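PDB 5BPK: gamma-glutamyltranspeptidase (Ggt) from Helicobacter pylori 26695, which probably cleaves gamma-glutamyl amide bonds, as in glutathione, and passes the gamma-glutamyl group to water or an acceptor, as an N-terminal nucleophile hydrolase. Local coordinates for residues Ser270-Lys275 and Val295-Asp300; Gly286-Gln291 and Asp341-Lys346; Asn311-Ala316 and Asp354-Asp359. All coordinates share one frame; numbering follows the deposited sequence.

Interaction 1: residues Ser270-Lys275 and Val295-Asp300. With EDO (1,2-ethanediol), chain J.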
ATOM      1  N   SER A 270      18.691   7.269   6.512  1.00 13.96           N
ATOM      2  CA  SER A 270      18.845   8.715   6.622  1.00 15.30           C
ATOM      3  C   SER A 270      18.961   9.328   5.234  1.00 13.44           C
ATOM      4  O   SER A 270      19.520   8.718   4.304  1.00 14.09           O
ATOM      5  CB  SER A 270      20.080   9.078   7.453  1.00 15.49           C
ATOM      6  OG  SER A 270      21.278   8.597   6.853  1.00 17.47           O
ATOM      7  N   TYR A 271      18.415  10.533   5.107  1.00 13.12           N
ATOM      8  CA  TYR A 271      18.521  11.312   3.886  1.00 12.86           C
ATOM      9  C   TYR A 271      18.667  12.788   4.258  1.00 13.51           C
ATOM     10  O   TYR A 271      17.734  13.408   4.767  1.00 13.58           O
ATOM     11  CB  TYR A 271      17.300  11.085   3.004  1.00 13.51           C
ATOM     12  CG  TYR A 271      17.378  11.701   1.630  1.00 10.73           C
ATOM     13  CD1 TYR A 271      18.297  11.247   0.693  1.00 12.26           C
ATOM     14  CD2 TYR A 271      16.491  12.699   1.244  1.00 13.59           C
ATOM     15  CE1 TYR A 271      18.354  11.796  -0.575  1.00 11.96           C
ATOM     16  CE2 TYR A 271      16.526  13.236  -0.014  1.00 11.90           C
ATOM     17  CZ  TYR A 271      17.461  12.777  -0.933  1.00 11.29           C
ATOM     18  OH  TYR A 271      17.516  13.312  -2.202  1.00 14.47           O
ATOM     19  N   ARG A 272      19.857  13.328   4.026  1.00 14.79           N
ATOM     20  CA  ARG A 272      20.133  14.757   4.251  1.00 15.52           C
ATOM     21  C   ARG A 272      19.695  15.277   5.621  1.00 16.60           C
ATOM     22  O   ARG A 272      19.109  16.357   5.728  1.00 18.01           O
ATOM     23  CB  ARG A 272      19.519  15.601   3.121  1.00 15.00           C
ATOM     24  CG  ARG A 272      19.865  15.062   1.724  1.00 14.24           C
ATOM     25  CD  ARG A 272      19.609  16.091   0.647  1.00 15.04           C
ATOM     26  NE  ARG A 272      19.513  15.480  -0.666  1.00 14.37           N
ATOM     27  CZ  ARG A 272      20.536  15.111  -1.430  1.00 14.15           C
ATOM     28  NH1 ARG A 272      21.796  15.313  -1.047  1.00 16.56           N
ATOM     29  NH2 ARG A 272      20.295  14.545  -2.608  1.00 13.56           N
ATOM     30  N   GLY A 273      19.977  14.498   6.661  1.00 16.61           N
ATOM     31  CA  GLY A 273      19.698  14.915   8.030  1.00 17.54           C
ATOM     32  C   GLY A 273      18.337  14.511   8.577  1.00 16.51           C
ATOM     33  O   GLY A 273      18.034  14.797   9.737  1.00 20.74           O
ATOM     34  N   TYR A 274      17.520  13.876   7.734  1.00 13.49           N
ATOM     35  CA  TYR A 274      16.216  13.343   8.134  1.00 12.80           C
ATOM     36  C   TYR A 274      16.271  11.824   8.272  1.00 13.19           C
ATOM     37  O   TYR A 274      16.997  11.154   7.526  1.00 14.39           O
ATOM     38  CB  TYR A 274      15.142  13.696   7.096  1.00 12.69           C
ATOM     39  CG  TYR A 274      14.900  15.183   6.928  1.00 14.70           C
ATOM     40  CD1 TYR A 274      15.679  15.940   6.055  1.00 15.12           C
ATOM     41  CD2 TYR A 274      13.881  15.826   7.627  1.00 16.53           C
ATOM     42  CE1 TYR A 274      15.456  17.315   5.889  1.00 16.49           C
ATOM     43  CE2 TYR A 274      13.649  17.200   7.470  1.00 18.48           C
ATOM     44  CZ  TYR A 274      14.443  17.931   6.599  1.00 14.95           C
ATOM     45  OH  TYR A 274      14.221  19.277   6.435  1.00 19.76           O
ATOM     46  N   LYS A 275      15.484  11.285   9.204  1.00 11.23           N
ATOM     47  CA  LYS A 275      15.422   9.838   9.411  1.00 13.63           C
ATOM     48  C   LYS A 275      14.216   9.301   8.664  1.00 13.18           C
ATOM     49  O   LYS A 275      13.113   9.847   8.771  1.00 12.71           O
ATOM     50  CB  LYS A 275      15.318   9.508  10.902  1.00 15.96           C
ATOM     51  CG  LYS A 275      15.470   8.036  11.232  1.00 19.54           C
ATOM     52  CD  LYS A 275      15.223   7.752  12.709  1.00 28.30           C
ATOM     53  CE  LYS A 275      16.401   8.160  13.568  1.00 31.05           C
ATOM     54  NZ  LYS A 275      16.227   7.724  14.994  1.00 33.05           N
ATOM     55  N   VAL A 295      21.226   6.488  -3.010  1.00 12.15           N
ATOM     56  CA  VAL A 295      21.935   6.764  -4.266  1.00 11.78           C
ATOM     57  C   VAL A 295      21.838   8.264  -4.574  1.00 11.38           C
ATOM     58  O   VAL A 295      22.846   8.923  -4.848  1.00 13.43           O
ATOM     59  CB  VAL A 295      21.388   5.933  -5.468  1.00 10.72           C
ATOM     60  CG1 VAL A 295      22.111   6.305  -6.769  1.00 14.70           C
ATOM     61  CG2 VAL A 295      21.529   4.444  -5.211  1.00 10.11           C
ATOM     62  N   MET A 296      20.617   8.788  -4.508  1.00 13.66           N
ATOM     63  CA  MET A 296      20.323  10.190  -4.813  1.00 12.73           C
ATOM     64  C   MET A 296      21.084  11.168  -3.902  1.00 14.66           C
ATOM     65  O   MET A 296      21.443  12.279  -4.325  1.00 14.37           O
ATOM     66  CB  MET A 296      18.820  10.435  -4.669  1.00 13.70           C
ATOM     67  CG  MET A 296      17.993   9.750  -5.755  1.00 12.98           C
ATOM     68  SD  MET A 296      16.218   9.689  -5.422  1.00 13.61           S
ATOM     69  CE  MET A 296      15.850  11.419  -5.072  1.00 14.79           C
ATOM     70  N   GLU A 297      21.323  10.752  -2.659  1.00 12.88           N
ATOM     71  CA  GLU A 297      21.992  11.600  -1.657  1.00 11.29           C
ATOM     72  C   GLU A 297      23.390  12.040  -2.109  1.00 13.04           C
ATOM     73  O   GLU A 297      23.910  13.070  -1.637  1.00 16.47           O
ATOM     74  CB  GLU A 297      22.085  10.873  -0.309  1.00 12.54           C
ATOM     75  CG  GLU A 297      22.312  11.794   0.872  1.00 13.30           C
ATOM     76  CD  GLU A 297      22.397  11.052   2.214  1.00 14.50           C
ATOM     77  OE1 GLU A 297      22.938   9.920   2.279  1.00 17.68           O
ATOM     78  OE2 GLU A 297      21.948  11.626   3.220  1.00 16.27           O
ATOM     79  N   ASN A 298      23.997  11.264  -3.002  1.00 13.48           N
ATOM     80  CA  ASN A 298      25.319  11.598  -3.533  1.00 13.64           C
ATOM     81  C   ASN A 298      25.353  12.800  -4.471  1.00 15.12           C
ATOM     82  O   ASN A 298      26.438  13.293  -4.809  1.00 16.94           O
ATOM     83  CB  ASN A 298      25.932  10.380  -4.218  1.00 13.55           C
ATOM     84  CG  ASN A 298      26.322   9.302  -3.230  1.00 16.53           C
ATOM     85  OD1 ASN A 298      27.365   9.397  -2.570  1.00 19.29           O
ATOM     86  ND2 ASN A 298      25.473   8.273  -3.103  1.00 15.02           N
ATOM     87  N   ALA A 299      24.183  13.269  -4.885  1.00 16.21           N
ATOM     88  CA  ALA A 299      24.079  14.437  -5.740  1.00 15.52           C
ATOM     89  C   ALA A 299      23.397  15.583  -4.988  1.00 16.52           C
ATOM     90  O   ALA A 299      22.532  15.349  -4.145  1.00 15.97           O
ATOM     91  CB  ALA A 299      23.291  14.081  -7.002  1.00 16.63           C
ATOM     92  N   ASP A 300      23.781  16.820  -5.295  1.00 15.65           N
ATOM     93  CA  ASP A 300      23.047  17.990  -4.811  1.00 16.26           C
ATOM     94  C   ASP A 300      21.866  18.232  -5.748  1.00 15.12           C
ATOM     95  O   ASP A 300      21.940  19.020  -6.684  1.00 16.54           O
ATOM     96  CB  ASP A 300      23.953  19.224  -4.748  1.00 16.27           C
ATOM     97  CG  ASP A 300      23.230  20.457  -4.215  1.00 19.61           C
ATOM     98  OD1 ASP A 300      22.069  20.336  -3.765  1.00 19.83           O
ATOM     99  OD2 ASP A 300      23.832  21.552  -4.231  1.00 25.00           O
TER
HETATM  100  C1  EDO J 406      18.066  18.263  10.314  1.00 48.19           C
HETATM  101  O1  EDO J 406      17.172  18.800  11.297  1.00 51.14           O
HETATM  102  C2  EDO J 406      17.353  18.158   8.970  1.00 46.98           C
HETATM  103  O2  EDO J 406      18.200  18.652   7.925  1.00 45.03           O
HETATM  104  O   HOH W   1      22.574  10.616   5.600  1.00 20.86           O

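Interaction 2: residues Gly286-Gln291 and Asp341-Lys346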
ATOM      1  N   GLY A 286      10.138  -0.295   1.892  1.00 10.20           N
ATOM      2  CA  GLY A 286      11.028   0.510   2.726  1.00 10.50           C
ATOM      3  C   GLY A 286      12.491   0.347   2.341  1.00 12.36           C
ATOM      4  O   GLY A 286      13.260   1.324   2.303  1.00 10.67           O
ATOM      5  N   THR A 287      12.882  -0.888   2.039  1.00  9.89           N
ATOM      6  CA  THR A 287      14.270  -1.167   1.705  1.00 10.54           C
ATOM      7  C   THR A 287      14.670  -0.431   0.440  1.00  9.90           C
ATOM      8  O   THR A 287      15.690   0.259   0.414  1.00 10.34           O
ATOM      9  CB  THR A 287      14.500  -2.682   1.548  1.00 10.35           C
ATOM     10  OG1 THR A 287      14.297  -3.322   2.816  1.00 11.93           O
ATOM     11  CG2 THR A 287      15.906  -3.000   1.016  1.00 11.20           C
ATOM     12  N   HIS A 288      13.885  -0.585  -0.622  1.00  9.99           N
ATOM     13  CA  HIS A 288      14.228   0.067  -1.881  1.00  9.64           C
ATOM     14  C   HIS A 288      14.042   1.593  -1.851  1.00 10.65           C
ATOM     15  O   HIS A 288      14.777   2.314  -2.525  1.00 11.49           O
ATOM     16  CB  HIS A 288      13.511  -0.569  -3.063  1.00 10.70           C
ATOM     17  CG  HIS A 288      13.827  -2.020  -3.225  1.00 10.83           C
ATOM     18  ND1 HIS A 288      15.118  -2.493  -3.284  1.00 10.78           N
ATOM     19  CD2 HIS A 288      13.024  -3.105  -3.314  1.00 12.37           C
ATOM     20  CE1 HIS A 288      15.097  -3.810  -3.398  1.00 12.87           C
ATOM     21  NE2 HIS A 288      13.837  -4.207  -3.417  1.00 11.93           N
ATOM     22  N   LEU A 289      13.082   2.074  -1.066  1.00  9.86           N
ATOM     23  CA  LEU A 289      12.898   3.509  -0.854  1.00 10.06           C
ATOM     24  C   LEU A 289      14.187   4.096  -0.302  1.00 10.01           C
ATOM     25  O   LEU A 289      14.712   5.069  -0.826  1.00 11.16           O
ATOM     26  CB  LEU A 289      11.757   3.751   0.139  1.00 10.83           C
ATOM     27  CG  LEU A 289      11.622   5.158   0.710  1.00 14.22           C
ATOM     28  CD1 LEU A 289      11.439   6.158  -0.414  1.00 15.37           C
ATOM     29  CD2 LEU A 289      10.473   5.188   1.728  1.00 15.50           C
ATOM     30  N   ILE A 290      14.728   3.450   0.726  1.00  9.75           N
ATOM     31  CA  ILE A 290      15.935   3.945   1.394  1.00 11.23           C
ATOM     32  C   ILE A 290      17.163   3.787   0.487  1.00 10.02           C
ATOM     33  O   ILE A 290      18.012   4.675   0.424  1.00 11.10           O
ATOM     34  CB  ILE A 290      16.126   3.227   2.759  1.00 10.36           C
ATOM     35  CG1 ILE A 290      15.079   3.753   3.747  1.00 10.63           C
ATOM     36  CG2 ILE A 290      17.550   3.401   3.314  1.00 13.42           C
ATOM     37  CD1 ILE A 290      14.881   2.892   4.959  1.00 11.93           C
ATOM     38  N   GLN A 291      17.239   2.652  -0.209  1.00 10.57           N
ATOM     39  CA  GLN A 291      18.284   2.402  -1.204  1.00 10.64           C
ATOM     40  C   GLN A 291      18.346   3.511  -2.266  1.00 10.87           C
ATOM     41  O   GLN A 291      19.422   4.039  -2.559  1.00 10.79           O
ATOM     42  CB  GLN A 291      18.042   1.035  -1.877  1.00 10.70           C
ATOM     43  CG  GLN A 291      19.051   0.647  -2.960  1.00 11.59           C
ATOM     44  CD  GLN A 291      18.739  -0.705  -3.594  1.00 11.66           C
ATOM     45  OE1 GLN A 291      17.703  -1.320  -3.316  1.00 13.02           O
ATOM     46  NE2 GLN A 291      19.624  -1.158  -4.469  1.00 12.07           N
ATOM     47  N   ASP A 341      20.220  -5.098   5.208  1.00 13.94           N
ATOM     48  CA  ASP A 341      21.333  -4.260   5.657  1.00 14.91           C
ATOM     49  C   ASP A 341      22.310  -3.951   4.524  1.00 15.00           C
ATOM     50  O   ASP A 341      22.839  -2.845   4.464  1.00 15.37           O
ATOM     51  CB  ASP A 341      22.081  -4.911   6.831  1.00 16.16           C
ATOM     52  CG  ASP A 341      21.324  -4.793   8.155  1.00 24.06           C
ATOM     53  OD1 ASP A 341      20.327  -4.042   8.240  1.00 28.74           O
ATOM     54  OD2 ASP A 341      21.741  -5.450   9.128  1.00 29.34           O
ATOM     55  N   LYS A 342      22.552  -4.916   3.638  1.00 13.64           N
ATOM     56  CA  LYS A 342      23.434  -4.680   2.486  1.00 14.06           C
ATOM     57  C   LYS A 342      22.783  -3.746   1.468  1.00 12.90           C
ATOM     58  O   LYS A 342      23.444  -2.883   0.901  1.00 16.02           O
ATOM     59  CB  LYS A 342      23.844  -5.997   1.811  1.00 15.57           C
ATOM     60  CG  LYS A 342      24.778  -6.863   2.661  1.00 22.26           C
ATOM     61  CD  LYS A 342      25.055  -8.194   1.987  1.00 23.78           C
ATOM     62  CE  LYS A 342      25.929  -9.093   2.849  1.00 28.34           C
ATOM     63  NZ  LYS A 342      26.240 -10.366   2.140  1.00 30.28           N
ATOM     64  N   LEU A 343      21.488  -3.926   1.226  1.00 12.58           N
ATOM     65  CA  LEU A 343      20.775  -3.108   0.249  1.00 11.94           C
ATOM     66  C   LEU A 343      20.651  -1.636   0.671  1.00 11.44           C
ATOM     67  O   LEU A 343      20.632  -0.759  -0.190  1.00 11.80           O
ATOM     68  CB  LEU A 343      19.388  -3.707  -0.055  1.00 12.56           C
ATOM     69  CG  LEU A 343      19.383  -5.044  -0.813  1.00 12.30           C
ATOM     70  CD1 LEU A 343      17.985  -5.625  -0.824  1.00 14.45           C
ATOM     71  CD2 LEU A 343      19.945  -4.912  -2.259  1.00 12.29           C
ATOM     72  N   ILE A 344      20.573  -1.374   1.977  1.00 13.25           N
ATOM     73  CA  ILE A 344      20.457  -0.000   2.482  1.00 13.26           C
ATOM     74  C   ILE A 344      21.796   0.585   2.919  1.00 13.63           C
ATOM     75  O   ILE A 344      21.841   1.685   3.468  1.00 14.04           O
ATOM     76  CB  ILE A 344      19.387   0.153   3.616  1.00 12.11           C
ATOM     77  CG1 ILE A 344      19.798  -0.557   4.925  1.00 13.25           C
ATOM     78  CG2 ILE A 344      18.041  -0.357   3.129  1.00 12.44           C
ATOM     79  CD1 ILE A 344      18.808  -0.363   6.080  1.00 16.10           C
ATOM     80  N   ASN A 345      22.880  -0.151   2.685  1.00 14.63           N
ATOM     81  CA  ASN A 345      24.227   0.332   3.017  1.00 15.43           C
ATOM     82  C   ASN A 345      24.598   1.501   2.112  1.00 14.61           C
ATOM     83  O   ASN A 345      24.520   1.393   0.900  1.00 14.13           O
ATOM     84  CB  ASN A 345      25.233  -0.811   2.846  1.00 16.56           C
ATOM     85  CG  ASN A 345      26.642  -0.422   3.216  1.00 22.01           C
ATOM     86  OD1 ASN A 345      27.386   0.095   2.388  1.00 28.03           O
ATOM     87  ND2 ASN A 345      27.035  -0.719   4.445  1.00 25.48           N
ATOM     88  N   LYS A 346      25.018   2.616   2.706  1.00 15.18           N
ATOM     89  CA  LYS A 346      25.382   3.783   1.911  1.00 14.90           C
ATOM     90  C   LYS A 346      26.598   3.564   1.002  1.00 14.15           C
ATOM     91  O   LYS A 346      26.678   4.196  -0.037  1.00 15.14           O
ATOM     92  CB  LYS A 346      25.553   5.022   2.786  1.00 14.26           C
ATOM     93  CG  LYS A 346      24.216   5.534   3.355  1.00 14.08           C
ATOM     94  CD  LYS A 346      24.368   6.847   4.084  1.00 15.45           C
ATOM     95  CE  LYS A 346      23.067   7.271   4.728  1.00 13.59           C
ATOM     96  NZ  LYS A 346      22.032   7.773   3.778  1.00 13.92           N
TER

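Interaction 3: residues Asn311-Ala316 and Asp354-Asp359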
ATOM      1  N   ASN A 311      18.598  15.350 -12.704  1.00 12.79           N
ATOM      2  CA  ASN A 311      18.099  14.811 -11.445  1.00 11.41           C
ATOM      3  C   ASN A 311      17.228  13.578 -11.659  1.00 12.98           C
ATOM      4  O   ASN A 311      17.357  12.592 -10.931  1.00 12.61           O
ATOM      5  CB  ASN A 311      17.349  15.886 -10.664  1.00 11.08           C
ATOM      6  CG  ASN A 311      18.263  16.979 -10.133  1.00 13.85           C
ATOM      7  OD1 ASN A 311      19.496  16.863 -10.147  1.00 14.46           O
ATOM      8  ND2 ASN A 311      17.660  18.047  -9.644  1.00 15.81           N
ATOM      9  N   ILE A 312      16.370  13.635 -12.677  1.00 12.17           N
ATOM     10  CA  ILE A 312      15.506  12.507 -13.057  1.00 10.95           C
ATOM     11  C   ILE A 312      16.374  11.293 -13.433  1.00 12.63           C
ATOM     12  O   ILE A 312      16.074  10.148 -13.046  1.00 13.68           O
ATOM     13  CB  ILE A 312      14.560  12.896 -14.210  1.00 11.59           C
ATOM     14  CG1 ILE A 312      13.563  13.970 -13.747  1.00 11.90           C
ATOM     15  CG2 ILE A 312      13.817  11.670 -14.778  1.00 12.72           C
ATOM     16  CD1 ILE A 312      12.784  14.617 -14.859  1.00 12.49           C
ATOM     17  N   HIS A 313      17.447  11.563 -14.182  1.00 12.97           N
ATOM     18  CA  HIS A 313      18.412  10.535 -14.601  1.00 13.43           C
ATOM     19  C   HIS A 313      19.041   9.806 -13.410  1.00 13.12           C
ATOM     20  O   HIS A 313      19.061   8.570 -13.358  1.00 12.48           O
ATOM     21  CB  HIS A 313      19.494  11.175 -15.490  1.00 13.02           C
ATOM     22  CG  HIS A 313      20.587  10.240 -15.900  1.00 17.34           C
ATOM     23  ND1 HIS A 313      20.340   8.970 -16.376  1.00 19.84           N
ATOM     24  CD2 HIS A 313      21.928  10.410 -15.954  1.00 19.74           C
ATOM     25  CE1 HIS A 313      21.485   8.392 -16.692  1.00 21.62           C
ATOM     26  NE2 HIS A 313      22.465   9.243 -16.445  1.00 17.55           N
ATOM     27  N   ILE A 314      19.527  10.559 -12.431  1.00 11.69           N
ATOM     28  CA  ILE A 314      20.131   9.947 -11.244  1.00 12.21           C
ATOM     29  C   ILE A 314      19.113   9.059 -10.519  1.00 11.87           C
ATOM     30  O   ILE A 314      19.399   7.899 -10.183  1.00 12.84           O
ATOM     31  CB  ILE A 314      20.704  11.015 -10.296  1.00 14.07           C
ATOM     32  CG1 ILE A 314      21.907  11.701 -10.946  1.00 15.51           C
ATOM     33  CG2 ILE A 314      21.108  10.395  -8.978  1.00 13.18           C
ATOM     34  CD1 ILE A 314      22.328  12.984 -10.262  1.00 16.60           C
ATOM     35  N   ALA A 315      17.921   9.599 -10.284  1.00 12.25           N
ATOM     36  CA  ALA A 315      16.838   8.832  -9.638  1.00 11.44           C
ATOM     37  C   ALA A 315      16.464   7.579 -10.418  1.00 10.69           C
ATOM     38  O   ALA A 315      16.279   6.510  -9.823  1.00 10.64           O
ATOM     39  CB  ALA A 315      15.604   9.715  -9.439  1.00 11.46           C
ATOM     40  N   ALA A 316      16.301   7.723 -11.730  1.00 10.62           N
ATOM     41  CA  ALA A 316      15.846   6.622 -12.574  1.00  9.99           C
ATOM     42  C   ALA A 316      16.875   5.492 -12.640  1.00 10.95           C
ATOM     43  O   ALA A 316      16.506   4.320 -12.669  1.00 11.31           O
ATOM     44  CB  ALA A 316      15.498   7.127 -13.984  1.00 12.61           C
ATOM     45  N   ASP A 354      28.263   5.843  -8.578  1.00 16.21           N
ATOM     46  CA  ASP A 354      29.491   6.044  -9.360  1.00 18.97           C
ATOM     47  C   ASP A 354      29.411   5.426 -10.766  1.00 19.64           C
ATOM     48  O   ASP A 354      30.211   5.790 -11.644  1.00 20.80           O
ATOM     49  CB  ASP A 354      30.714   5.508  -8.598  1.00 21.59           C
ATOM     50  CG  ASP A 354      31.104   6.381  -7.392  1.00 23.18           C
ATOM     51  OD1 ASP A 354      30.669   7.550  -7.302  1.00 22.04           O
ATOM     52  OD2 ASP A 354      31.875   5.895  -6.530  1.00 27.54           O
ATOM     53  N   THR A 355      28.461   4.510 -10.988  1.00 19.83           N
ATOM     54  CA  THR A 355      28.232   3.936 -12.327  1.00 19.85           C
ATOM     55  C   THR A 355      27.353   4.817 -13.232  1.00 20.81           C
ATOM     56  O   THR A 355      27.234   4.563 -14.439  1.00 22.63           O
ATOM     57  CB  THR A 355      27.601   2.509 -12.263  1.00 21.84           C
ATOM     58  OG1 THR A 355      26.241   2.584 -11.801  1.00 23.13           O
ATOM     59  CG2 THR A 355      28.414   1.592 -11.352  1.00 23.05           C
ATOM     60  N   ILE A 356      26.723   5.836 -12.657  1.00 20.92           N
ATOM     61  CA  ILE A 356      25.810   6.678 -13.410  1.00 20.21           C
ATOM     62  C   ILE A 356      26.621   7.682 -14.228  1.00 22.37           C
ATOM     63  O   ILE A 356      27.391   8.467 -13.674  1.00 23.15           O
ATOM     64  CB  ILE A 356      24.793   7.392 -12.501  1.00 19.24           C
ATOM     65  CG1 ILE A 356      24.042   6.363 -11.651  1.00 16.20           C
ATOM     66  CG2 ILE A 356      23.824   8.220 -13.335  1.00 20.37           C
ATOM     67  CD1 ILE A 356      23.154   6.956 -10.604  1.00 15.02           C
ATOM     68  N   GLN A 357      26.449   7.620 -15.545  1.00 25.43           N
ATOM     69  CA  GLN A 357      27.141   8.500 -16.484  1.00 27.42           C
ATOM     70  C   GLN A 357      26.263   9.709 -16.791  1.00 27.16           C
ATOM     71  O   GLN A 357      25.044   9.602 -16.799  1.00 26.00           O
ATOM     72  CB  GLN A 357      27.437   7.752 -17.787  1.00 29.85           C
ATOM     73  CG  GLN A 357      28.264   6.482 -17.626  1.00 35.33           C
ATOM     74  CD  GLN A 357      29.645   6.743 -17.068  1.00 41.00           C
ATOM     75  OE1 GLN A 357      30.090   6.063 -16.141  1.00 48.16           O
ATOM     76  NE2 GLN A 357      30.332   7.737 -17.622  1.00 41.33           N
ATOM     77  N   PRO A 358      26.879  10.872 -17.055  1.00 28.80           N
ATOM     78  CA  PRO A 358      26.067  12.070 -17.302  1.00 29.16           C
ATOM     79  C   PRO A 358      25.218  12.020 -18.579  1.00 27.67           C
ATOM     80  O   PRO A 358      24.164  12.654 -18.647  1.00 30.22           O
ATOM     81  CB  PRO A 358      27.113  13.192 -17.396  1.00 29.04           C
ATOM     82  CG  PRO A 358      28.391  12.511 -17.723  1.00 28.59           C
ATOM     83  CD  PRO A 358      28.323  11.173 -17.048  1.00 29.96           C
ATOM     84  N   ASP A 359      25.667  11.260 -19.572  1.00 27.19           N
ATOM     85  CA  ASP A 359      25.092  11.332 -20.914  1.00 26.91           C
ATOM     86  C   ASP A 359      24.398  10.057 -21.379  1.00 24.39           C
ATOM     87  O   ASP A 359      23.873  10.018 -22.496  1.00 24.49           O
ATOM     88  CB  ASP A 359      26.185  11.721 -21.925  1.00 28.95           C
ATOM     89  CG  ASP A 359      27.394  10.788 -21.887  1.00 31.50           C
ATOM     90  OD1 ASP A 359      27.486   9.947 -20.960  1.00 32.93           O
ATOM     91  OD2 ASP A 359      28.266  10.906 -22.781  1.00 39.53           O
TER

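Interaction 1: residues Ser270-Lys275 and Val295-Asp300
A two-residue beta-hairpin turn, with Arg272 and Gly273 at its corners, docks through Tyr271 and Arg272 onto Met296, Glu297 and Ala299, in the type I turn from Met296 to Ala299. Arg272 stretches out from CG to NE and delivers its guanidinium to a cluster of backbone carbonyls. Arg272 NH2 donates to Ala299 O at 2.8 Å, lying almost straight beyond the carbonyl. Weak bonds, both 3.1 Å, run from Arg272 NH2 to Met296 O and from Arg272 NH1 to Glu297 O, while Glu297 CA sits over one face of the group. Arginine suits this place because one flat cation can serve several carbonyls at once. Its NE, like Tyr271 OH, is bound by Asp110 of the partner chain, and Arg272 NH2 also gives a hydrogen to Tyr271 OH (3.1 Å). Arg272 CG lies 4.0 Å above the centre of the Tyr271 ring, on one face.

The turn is of type I', closing the hairpin between strands 262-271 and 274-278; at Lys275 the antiparallel sheet continues into a strand of the partner chain. Gly273, at phi 91° and psi -3°, has backbone angles at which a CB would crowd the carbonyl O of Arg272. Glu297 grips the same turn from the other side of the contact: its CG is anti to the backbone N, and its extended chain runs antiparallel alongside that of Arg272. Glu297 OE2 accepts the backbone N-H of Arg272 on the anti side of the carboxylate, with OE2 2.8 Å from Arg272 N and the bond nearly straight (175°). A water joins that oxygen to Ser270 OG, and OE1 forms a salt bridge with Lys346. The apolar part of the contact is Tyr271 CE1 against Glu297 CB at 3.9 Å and Met296 CB at 4.3 Å.

Interaction 2: residues Gly286-Gln291 and Asp341-Lys346
Thr287 and Ile290 of helix 285-296 pack against Leu343 and Ile344, the point where the short helix 340-343 ends. The tight part sets methyls of Thr287 and Ile290 against the CB atoms of Leu343 and Ile344. Thr287 CG2 presses on Leu343 CB at 3.7 Å and touches CD1 of the same leucine. One helical turn further on, Ile290 CG2 meets Ile344 CB, also at 3.7 Å. Ile344 holds CG1 between the backbone N and the carbonyl carbon (chi1 68°), which places CG2 anti to the carbonyl carbon, over Thr287 O at 3.6 Å; that oxygen already takes the N-H of Gln291 within its own helix. Thr287, Ile290 and Ile344 suit such a seam, since the methyls of beta-branched residues sit close to the backbone. The two segments come to 4.9 Å between Gln291 CA and Ile344 CA.

Toward His288 the fit is looser: its CE1 lies 4.3 Å from Leu343 CD1. Here His288 ND1 donates to Gln291 OE1 of the same helix at 2.8 Å (164°), in the plane of the ring. Gln291 NE2 binds Asp325 of helix 309-329, which fixes which way the amide faces. On the solvent side Asp341 and Asn345 point away from the helix, and Asn345 caps the start of helix 346-354 with OD1.

Leu289 and Ile290 also touch strand 274-278, Ile290 thus lying between the strand and Ile344. With Gln291 CG merely resting on Leu343 O, the contact between these segments is van der Waals packing, with polar ties from Lys346 and, weakly, Ile344 O to Asn294 just beyond 286-291.

Interaction 3: residues Asn311-Ala316 and Asp354-Asp359
His313 sets CG anti to its backbone N (chi1 176°), out from helix 309-329, and its imidazole reaches the loop after helix 346-354, where Ile356 has CG2 anti to its own backbone N and CG1 beside that nitrogen (chi1 -55°). The two side chains lie alongside each other, running opposite ways, with Ile356 CG2 3.5 Å from His313 NE2. His313 NE2 also donates to Gln357 O at 2.6 Å; the oxygen lies close to the ring plane, and the N-H...O angle is 151°. Histidine fits here because its other nitrogen, ND1, is bound by Tyr153 OH of the partner chain, so that the ring bridges that subunit and the loop.

Beside this polar link, Ile356 CD1 reaches Ile314 O at 3.9 Å and Ile314 CG2 at 4.3 Å, and it also packs on Val295. An isoleucine is apt at this point, its two branches serving different neighbours. Gln357 and Pro358 turn their side chains away, the contact using their main chain instead. A short hydrogen bond held in the ring plane, with both ring nitrogens engaged, is consistent with a fixed ring orientation and a loop anchored through its backbone.

Overall arrangement
Interaction 2 is the buried member, whereas interactions 1 and 3 are partly exposed and lie farther from the centre of the chain. Interactions 1 and 2 use different turns of helix 285-296 and are joined by Lys346, whose NZ reaches both Glu297 and Ser270. Interactions 1 and 3 meet by packing, with Ala299 against Ile314 and Val295 against Ile356. Interactions 2 and 3 do not touch, but helices 285-296 and 309-329 connect their surroundings. Chemistry follows place: apolar methyls in the buried seam; charged side chains bonded to backbone groups at the hairpin, with salt bridges to Asp110 of the partner chain and Lys346; and a single histidine bond at the loop. The last two also engage the partner chain through polar side chains.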